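PDB 6GKE: fucose-specific lectin from Aleuria aurantia, which binds L-fucose specifically, with strongest preference for the alpha-1,6-linked core fucose of glycoproteins, and shows antifungal activity. Local coordinates for residues Phe4-Lys9 against Leu261-Ile266; Ile10-Trp15 against Ser277-Ala282; Asn187-His192 against Ala206-Gly211. The protein carries 1 engineered substitution. One frame throughout, in Å; residues are numbered along the deposited sequence. Where two conformers were deposited one is given.

Interaction 1 (Phe4-Lys9 against Leu261-Ile266). With EDO (1,2-ethanediol), chain I; EDO (1,2-ethanediol), chain B.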
# COMPACT_ATOMS: atom_id res chain seq x y z
N PHE A 4 2.54 -7.35 4.35
CA PHE A 4 1.46 -7.58 3.38
C PHE A 4 1.54 -6.51 2.28
O PHE A 4 1.39 -5.32 2.57
CB PHE A 4 0.13 -7.52 4.12
CG PHE A 4 -1.13 -7.96 3.41
CD1 PHE A 4 -1.15 -8.61 2.18
CD2 PHE A 4 -2.34 -7.77 4.06
CE1 PHE A 4 -2.34 -9.03 1.62
CE2 PHE A 4 -3.54 -8.18 3.49
CZ PHE A 4 -3.54 -8.82 2.28
N LEU A 5 1.74 -6.92 1.03
CA LEU A 5 1.81 -5.98 -0.07
C LEU A 5 0.44 -5.31 -0.25
O LEU A 5 -0.58 -5.98 -0.41
CB LEU A 5 2.23 -6.73 -1.33
CG LEU A 5 2.29 -5.92 -2.62
CD1 LEU A 5 3.45 -4.94 -2.59
CD2 LEU A 5 2.40 -6.87 -3.81
N TYR A 6 0.43 -3.98 -0.29
CA TYR A 6 -0.81 -3.24 -0.49
C TYR A 6 -1.29 -3.49 -1.92
O TYR A 6 -0.53 -3.30 -2.87
CB TYR A 6 -0.61 -1.74 -0.24
CG TYR A 6 -1.79 -0.88 -0.61
CD1 TYR A 6 -3.05 -1.11 -0.08
CD2 TYR A 6 -1.64 0.16 -1.51
CE1 TYR A 6 -4.13 -0.32 -0.42
CE2 TYR A 6 -2.71 0.97 -1.85
CZ TYR A 6 -3.96 0.73 -1.31
OH TYR A 6 -5.00 1.54 -1.66
N THR A 7 -2.56 -3.89 -2.04
CA THR A 7 -3.24 -4.31 -3.29
C THR A 7 -2.75 -5.68 -3.77
O THR A 7 -3.03 -6.07 -4.90
CB THR A 7 -3.26 -3.25 -4.41
OG1 THR A 7 -2.00 -3.11 -5.06
CG2 THR A 7 -3.74 -1.91 -3.91
N SER A 8 -2.11 -6.45 -2.88
CA SER A 8 -1.95 -7.88 -3.11
C SER A 8 -3.32 -8.51 -3.39
O SER A 8 -4.31 -8.18 -2.73
CB SER A 8 -1.36 -8.54 -1.89
OG SER A 8 -1.27 -9.95 -2.03
N LYS A 9 -3.35 -9.49 -4.29
CA LYS A 9 -4.50 -10.36 -4.36
C LYS A 9 -4.44 -11.34 -3.19
O LYS A 9 -3.44 -11.45 -2.48
CB LYS A 9 -4.59 -11.04 -5.73
CG LYS A 9 -5.04 -10.11 -6.85
CD LYS A 9 -4.00 -9.10 -7.31
CE LYS A 9 -4.39 -8.48 -8.64
NZ LYS A 9 -3.41 -7.47 -9.10
N LEU A 261 -9.34 -0.94 2.43
CA LEU A 261 -8.66 0.16 1.77
C LEU A 261 -9.08 0.26 0.31
O LEU A 261 -9.52 -0.72 -0.30
CB LEU A 261 -7.14 -0.01 1.87
CG LEU A 261 -6.53 0.20 3.25
CD1 LEU A 261 -5.10 -0.31 3.25
CD2 LEU A 261 -6.58 1.67 3.66
N PRO A 262 -8.89 1.44 -0.32
CA PRO A 262 -9.15 1.57 -1.75
C PRO A 262 -8.35 0.55 -2.58
O PRO A 262 -7.21 0.21 -2.24
CB PRO A 262 -8.70 3.00 -2.06
CG PRO A 262 -8.90 3.72 -0.75
CD PRO A 262 -8.47 2.71 0.29
N ASP A 263 -8.97 0.07 -3.66
CA ASP A 263 -8.30 -0.67 -4.74
C ASP A 263 -7.80 -2.05 -4.28
O ASP A 263 -6.97 -2.66 -4.94
CB ASP A 263 -7.17 0.15 -5.35
CG ASP A 263 -7.67 1.47 -5.88
OD1 ASP A 263 -8.63 1.45 -6.68
OD2 ASP A 263 -7.12 2.52 -5.49
N THR A 264 -8.40 -2.58 -3.21
CA THR A 264 -8.01 -3.86 -2.63
C THR A 264 -8.95 -4.98 -3.10
O THR A 264 -9.98 -4.74 -3.74
CB THR A 264 -7.99 -3.78 -1.10
OG1 THR A 264 -9.29 -3.40 -0.65
CG2 THR A 264 -6.94 -2.81 -0.60
N PHE A 265 -8.59 -6.21 -2.75
CA PHE A 265 -9.25 -7.42 -3.24
C PHE A 265 -9.87 -8.21 -2.09
O PHE A 265 -9.53 -8.02 -0.93
CB PHE A 265 -8.24 -8.26 -4.02
CG PHE A 265 -7.70 -7.52 -5.22
CD1 PHE A 265 -8.47 -7.40 -6.37
CD2 PHE A 265 -6.49 -6.85 -5.16
CE1 PHE A 265 -8.02 -6.66 -7.45
CE2 PHE A 265 -6.04 -6.11 -6.25
CZ PHE A 265 -6.81 -6.01 -7.39
N ILE A 266 -10.76 -9.15 -2.46
CA ILE A 266 -11.33 -10.09 -1.51
C ILE A 266 -11.03 -11.52 -1.95
O ILE A 266 -10.64 -11.79 -3.09
CB ILE A 266 -12.85 -9.88 -1.31
CG1 ILE A 266 -13.66 -10.20 -2.57
CG2 ILE A 266 -13.12 -8.49 -0.77
CD1 ILE A 266 -15.16 -10.25 -2.35
C1 EDO I . 2.75 -1.21 2.09
O1 EDO I . 1.87 -0.63 3.05
C2 EDO I . 2.37 -2.49 1.36
O2 EDO I . 2.81 -2.48 -0.05
C1 EDO B . 1.88 -1.44 -2.79
O1 EDO B . 0.76 -0.87 -3.45
C2 EDO B . 2.95 -0.56 -2.16
O2 EDO B . 3.46 -1.11 -0.90
O HOH W 1 -4.68 2.51 -4.31
O HOH W 2 -5.84 -6.17 -1.69

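Interaction 2 (Ile10-Trp15 against Ser277-Ala282)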
# COMPACT_ATOMS: atom_id res chain seq x y z
N ILE A 10 -5.56 -12.02 -2.97
CA ILE A 10 -5.74 -12.95 -1.86
C ILE A 10 -6.37 -14.22 -2.42
O ILE A 10 -7.19 -14.16 -3.32
CB ILE A 10 -6.63 -12.34 -0.75
CG1 ILE A 10 -6.16 -10.94 -0.34
CG2 ILE A 10 -6.71 -13.27 0.45
CD1 ILE A 10 -7.13 -10.21 0.55
N ALA A 11 -6.01 -15.38 -1.86
CA ALA A 11 -6.70 -16.63 -2.16
C ALA A 11 -6.89 -17.39 -0.85
O ALA A 11 -6.07 -17.29 0.04
CB ALA A 11 -5.94 -17.46 -3.17
N ALA A 12 -7.98 -18.15 -0.75
CA ALA A 12 -8.30 -18.82 0.50
C ALA A 12 -8.98 -20.16 0.24
O ALA A 12 -9.74 -20.32 -0.71
CB ALA A 12 -9.18 -17.94 1.34
N ILE A 13 -8.72 -21.10 1.16
CA ILE A 13 -9.29 -22.45 1.12
C ILE A 13 -9.68 -22.85 2.55
O ILE A 13 -9.19 -22.29 3.53
CB ILE A 13 -8.30 -23.47 0.52
CG1 ILE A 13 -6.98 -23.49 1.29
CG2 ILE A 13 -8.11 -23.22 -0.97
CD1 ILE A 13 -6.00 -24.57 0.88
N SER A 14 -10.54 -23.87 2.63
CA SER A 14 -11.03 -24.37 3.90
C SER A 14 -11.43 -25.83 3.72
O SER A 14 -11.92 -26.20 2.65
CB SER A 14 -12.21 -23.54 4.37
OG SER A 14 -12.69 -23.92 5.65
N TRP A 15 -11.24 -26.64 4.76
CA TRP A 15 -11.74 -28.00 4.75
C TRP A 15 -12.13 -28.43 6.16
O TRP A 15 -11.57 -27.97 7.15
CB TRP A 15 -10.76 -28.98 4.10
CG TRP A 15 -9.45 -29.17 4.80
CD1 TRP A 15 -9.10 -30.16 5.67
CD2 TRP A 15 -8.26 -28.37 4.63
NE1 TRP A 15 -7.80 -30.02 6.06
CE2 TRP A 15 -7.26 -28.93 5.44
CE3 TRP A 15 -7.95 -27.22 3.89
CZ2 TRP A 15 -5.98 -28.39 5.53
CZ3 TRP A 15 -6.69 -26.68 3.98
CH2 TRP A 15 -5.71 -27.27 4.79
N SER A 277 -15.60 -17.70 5.34
CA SER A 277 -14.72 -16.56 5.56
C SER A 277 -14.65 -15.73 4.28
O SER A 277 -14.49 -16.29 3.21
CB SER A 277 -13.33 -17.00 5.94
OG SER A 277 -13.33 -17.74 7.15
N VAL A 278 -14.71 -14.40 4.43
CA VAL A 278 -14.46 -13.50 3.30
C VAL A 278 -13.37 -12.52 3.74
O VAL A 278 -13.59 -11.67 4.61
CB VAL A 278 -15.72 -12.75 2.82
CG1 VAL A 278 -15.40 -11.92 1.58
CG2 VAL A 278 -16.87 -13.70 2.53
N PHE A 279 -12.19 -12.67 3.13
CA PHE A 279 -10.99 -11.92 3.48
C PHE A 279 -10.94 -10.59 2.73
O PHE A 279 -11.40 -10.50 1.59
CB PHE A 279 -9.75 -12.74 3.15
CG PHE A 279 -9.67 -14.00 3.96
CD1 PHE A 279 -9.07 -14.00 5.21
CD2 PHE A 279 -10.27 -15.18 3.52
CE1 PHE A 279 -9.03 -15.15 5.98
CE2 PHE A 279 -10.23 -16.32 4.30
CZ PHE A 279 -9.62 -16.31 5.53
N PHE A 280 -10.36 -9.58 3.40
CA PHE A 280 -10.17 -8.27 2.81
C PHE A 280 -8.91 -7.64 3.39
O PHE A 280 -8.33 -8.13 4.36
CB PHE A 280 -11.42 -7.39 3.01
CG PHE A 280 -11.77 -7.02 4.42
CD1 PHE A 280 -12.59 -7.84 5.20
CD2 PHE A 280 -11.34 -5.82 4.97
CE1 PHE A 280 -12.94 -7.47 6.49
CE2 PHE A 280 -11.70 -5.45 6.25
CZ PHE A 280 -12.50 -6.27 7.01
N GLN A 281 -8.48 -6.53 2.77
CA GLN A 281 -7.26 -5.84 3.16
C GLN A 281 -7.62 -4.45 3.68
O GLN A 281 -8.31 -3.68 3.01
CB GLN A 281 -6.28 -5.77 1.99
CG GLN A 281 -4.97 -5.08 2.33
CD GLN A 281 -4.00 -5.11 1.18
OE1 GLN A 281 -4.27 -4.58 0.11
NE2 GLN A 281 -2.86 -5.76 1.37
N ALA A 282 -7.09 -4.13 4.87
CA ALA A 282 -7.41 -2.91 5.59
C ALA A 282 -6.13 -2.20 6.02
O ALA A 282 -5.02 -2.69 5.82
CB ALA A 282 -8.26 -3.25 6.79

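Interaction 3 (Asn187-His192 against Ala206-Gly211). With FUC (alpha-L-fucopyranose), chain F.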
# COMPACT_ATOMS: atom_id res chain seq x y z
N ASN A 187 -21.28 -3.31 -16.55
CA ASN A 187 -21.01 -3.31 -15.09
C ASN A 187 -21.92 -4.25 -14.30
O ASN A 187 -21.87 -4.28 -13.07
CB ASN A 187 -21.05 -1.90 -14.49
CG ASN A 187 -19.85 -1.07 -14.91
OD1 ASN A 187 -18.75 -1.59 -15.06
ND2 ASN A 187 -20.06 0.22 -15.08
N LYS A 188 -22.71 -5.08 -15.00
CA LYS A 188 -23.48 -6.09 -14.31
C LYS A 188 -22.60 -7.32 -14.07
O LYS A 188 -21.88 -7.77 -14.97
CB LYS A 188 -24.69 -6.52 -15.15
CG LYS A 188 -25.74 -5.45 -15.33
CD LYS A 188 -26.87 -5.51 -14.34
CE LYS A 188 -28.00 -4.56 -14.67
NZ LYS A 188 -27.51 -3.20 -15.00
N ILE A 189 -22.71 -7.88 -12.87
CA ILE A 189 -22.22 -9.22 -12.59
C ILE A 189 -23.12 -10.18 -13.38
O ILE A 189 -24.34 -10.07 -13.29
CB ILE A 189 -22.25 -9.59 -11.09
CG1 ILE A 189 -21.80 -8.45 -10.17
CG2 ILE A 189 -21.43 -10.85 -10.85
CD1 ILE A 189 -20.36 -8.07 -10.37
N ARG A 190 -22.50 -11.09 -14.13
CA ARG A 190 -23.20 -12.10 -14.91
C ARG A 190 -22.65 -13.48 -14.54
O ARG A 190 -21.66 -13.59 -13.82
CB ARG A 190 -23.00 -11.84 -16.40
CG ARG A 190 -23.51 -10.49 -16.89
CD ARG A 190 -25.01 -10.43 -16.98
NE ARG A 190 -25.44 -9.19 -17.61
CZ ARG A 190 -26.70 -8.86 -17.84
NH1 ARG A 190 -27.68 -9.69 -17.54
NH2 ARG A 190 -26.97 -7.67 -18.37
N GLU A 191 -23.31 -14.51 -15.06
CA GLU A 191 -23.09 -15.89 -14.67
C GLU A 191 -23.00 -16.75 -15.93
O GLU A 191 -23.85 -16.63 -16.80
CB GLU A 191 -24.25 -16.34 -13.78
CG GLU A 191 -24.18 -17.77 -13.30
CD GLU A 191 -25.46 -18.20 -12.59
OE1 GLU A 191 -26.54 -17.95 -13.16
OE2 GLU A 191 -25.37 -18.79 -11.49
N HIS A 192 -22.00 -17.63 -15.98
CA HIS A 192 -21.89 -18.63 -17.04
C HIS A 192 -21.90 -20.01 -16.38
O HIS A 192 -21.31 -20.19 -15.32
CB HIS A 192 -20.64 -18.39 -17.91
CG HIS A 192 -20.89 -18.56 -19.37
ND1 HIS A 192 -21.81 -17.78 -20.05
CD2 HIS A 192 -20.35 -19.40 -20.28
CE1 HIS A 192 -21.82 -18.14 -21.31
NE2 HIS A 192 -20.94 -19.14 -21.48
N ALA A 206 -26.52 -8.83 -11.44
CA ALA A 206 -26.61 -7.79 -10.42
C ALA A 206 -25.72 -6.61 -10.81
O ALA A 206 -24.56 -6.78 -11.15
CB ALA A 206 -26.18 -8.32 -9.08
N SER A 207 -26.27 -5.40 -10.70
CA SER A 207 -25.48 -4.18 -10.87
C SER A 207 -24.44 -4.07 -9.75
O SER A 207 -24.74 -4.35 -8.59
CB SER A 207 -26.37 -2.96 -10.89
OG SER A 207 -27.20 -2.96 -12.03
N ALA A 208 -23.23 -3.64 -10.11
CA ALA A 208 -22.17 -3.43 -9.14
C ALA A 208 -21.27 -2.29 -9.62
O ALA A 208 -21.21 -1.98 -10.81
CB ALA A 208 -21.37 -4.70 -8.96
N SER A 209 -20.57 -1.68 -8.66
CA SER A 209 -19.56 -0.68 -8.97
C SER A 209 -18.58 -1.24 -10.01
O SER A 209 -18.20 -2.40 -9.95
CB SER A 209 -18.80 -0.26 -7.73
OG SER A 209 -19.66 0.32 -6.76
N ALA A 210 -18.13 -0.39 -10.94
CA ALA A 210 -17.12 -0.82 -11.91
C ALA A 210 -15.87 -1.31 -11.17
O ALA A 210 -15.33 -0.62 -10.32
CB ALA A 210 -16.79 0.31 -12.84
N GLY A 211 -15.40 -2.51 -11.54
CA GLY A 211 -14.12 -3.03 -11.07
C GLY A 211 -14.17 -3.74 -9.73
O GLY A 211 -13.13 -3.91 -9.11
C1 FUC F . -29.10 -22.21 -13.39
C2 FUC F . -28.73 -20.74 -13.35
C3 FUC F . -29.01 -20.16 -11.96
C4 FUC F . -28.28 -20.99 -10.90
C5 FUC F . -28.76 -22.43 -11.00
C6 FUC F . -28.08 -23.35 -10.00
O1 FUC F . -30.52 -22.29 -13.30
O2 FUC F . -29.46 -20.03 -14.36
O3 FUC F . -28.68 -18.78 -11.91
O4 FUC F . -26.87 -20.99 -11.13
O5 FUC F . -28.48 -22.93 -12.32

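Interaction 1 (Phe4-Lys9 against Leu261-Ile266)
Tyr6 points one side of its ring and its hydroxyl at the turn Leu261-Thr264. The first torsion sets CG anti to the backbone N (chi1 172°), and the phenol then passes Leu261 obliquely and Thr264 at about a right angle. CE1 meets Leu261 CD1 at 3.8 Å and the methyl CG2 of Thr264 at the same distance, while Tyr6 OH makes a weak hydrogen bond of 2.6 Å to Pro262 O; a water lies between Tyr6 OH and Asp263 OD2. A tyrosine suits the place by offering greasy ring carbons and a polar tip for the turn. Its backbone N donates to one ethanediol and its O accepts from another, both probably from the crystallisation liquor.

Phe265 forms the second half. Lys9 lays its methylenes over one face of the ring, CG 4.0 Å from the centroid in a CH-pi contact offset toward the rim, and carries NZ on to Phe60 O. Near the ring plane the edge faces carbonyl oxygens, Thr7 O lying 3.3 Å from Phe265 CE2, a fitting match for weakly positive ring hydrogens. A second water spans Ser8 O and Phe265 N.

Tyr6 also stacks on Tyr6 of the second subunit, so the contact borders the dimer interface. Gln281 of strand 275-282 bonds to Leu5 O and Thr7 N, and Ser8 OG meets Gln28 N of strand 22-28.

Interaction 2 (Ile10-Trp15 against Ser277-Ala282)
The ring of Phe279 meets the methyl of Ala12 obliquely, Ala12 CB lying 3.5 Å from CE2, with CD2 of the same ring close behind. Asn269 and Gln289, from the strands flanking 275-282, also touch this phenylalanine. Phe280, next along the strand, starts out away from Ile10-Trp15, and its ring meets that of Trp290 with the planes at about 35°. Ala12 suits its position because a bare methyl leaves room for a ring to come this close.

Nothing here is a sheet pairing. The strands belong to different blades of the six-bladed beta-propeller, 10-15 at the edge of the first blade's sheet and 275-282 second in the sixth; they run nearly antiparallel, at 156°, their axes approaching to 8.2 Å. Apolar packing, without hydrogen bonds between the two strands, joins them in the buried seam where the last blade meets the first.

Ile10 supplies the rest of the apolar surface, crossing the Phe279 side chain at about a right angle. Its beta-branching gives it two separate arms. CG2, anti to the backbone N, rests 4.1 Å from Phe279 CB. The other branch extends to bring Ile10 CD1 4.2 Å from Phe280 C, the carbonyl carbon. The same isoleucine touches Val25, Ala267 and Leu287, while the backbone N of Ala12 donates a hydrogen bond to a bound glycerol.

Interaction 3 (Asn187-His192 against Ala206-Gly211)
Ile189 and Ala206 face each other as an antiparallel hydrogen-bonded pair where the beta hairpin of strands 188-194 and 199-207 opens toward its free ends. These are the third and fourth strands of one four-stranded propeller blade. Ile189 N donates to Ala206 O at 2.8 Å, with an angle of 154° at the hydrogen, and Ala206 N returns a bond of 3.1 Å to Ile189 O, using a lone pair in the carbonyl plane. Lys188 and Ser207 follow as a non-hydrogen-bonded pair. The pairing then fades: Ala208 N reaches Asn187 O only weakly, at 3.3 Å, and that carbonyl is also held by Gln183 NE2. Asn187 has a positive phi of 69°, a backbone conformation asparagine tolerates well, at the turn into the strand.

Side chains alternate across the sheet. On one face Lys188, bent at chi2 and chi4, brings CD and CE close to Ser207 OG, and NZ donates to that oxygen at 3.0 Å; Ser207 has a second deposited conformer, so this bond may not be constant. On the other face lies Ile189, likewise modelled twice; in the conformer given, CD1 lies 3.8 Å from Ala208 CB, a contact the second may not keep. Ala206 shares this face; it and Ala208 of the following loop both touch Trp229 of the next blade, small residues suiting a broad indole. Asn187 OD1 lies 3.5 Å from Ala210 CB.

Further along the strand Glu191 enters the fucose site, shared with Arg179, Gly203 and Trp245. CG stands anti to the backbone N (chi1 179°), and Phe204 N and Tyr181 OH each bond one of the carboxylate oxygens. Both oxygens accept from the sugar: Glu191 OE1 from fucose O3 at 2.6 Å, and OE2 from O4 at 2.7 Å.

From the N terminus, residues 4-9 meet 261-266 in interaction 1 and the strand that follows, 10-15, meets 277-282 in interaction 2. Each closes a loop of more than 250 residues, and the two loops cross, since their segments alternate along the chain. Both join the first repeat to the sixth, so together they close the ring of the propeller; they touch directly at the side chain of Gln281. The segments of interaction 3 are separated by only 13 residues, and it ties neighbouring strands of the fourth repeat and the start of the fifth. It is nested inside both loops, with its centre about 20 Å from that of interaction 1.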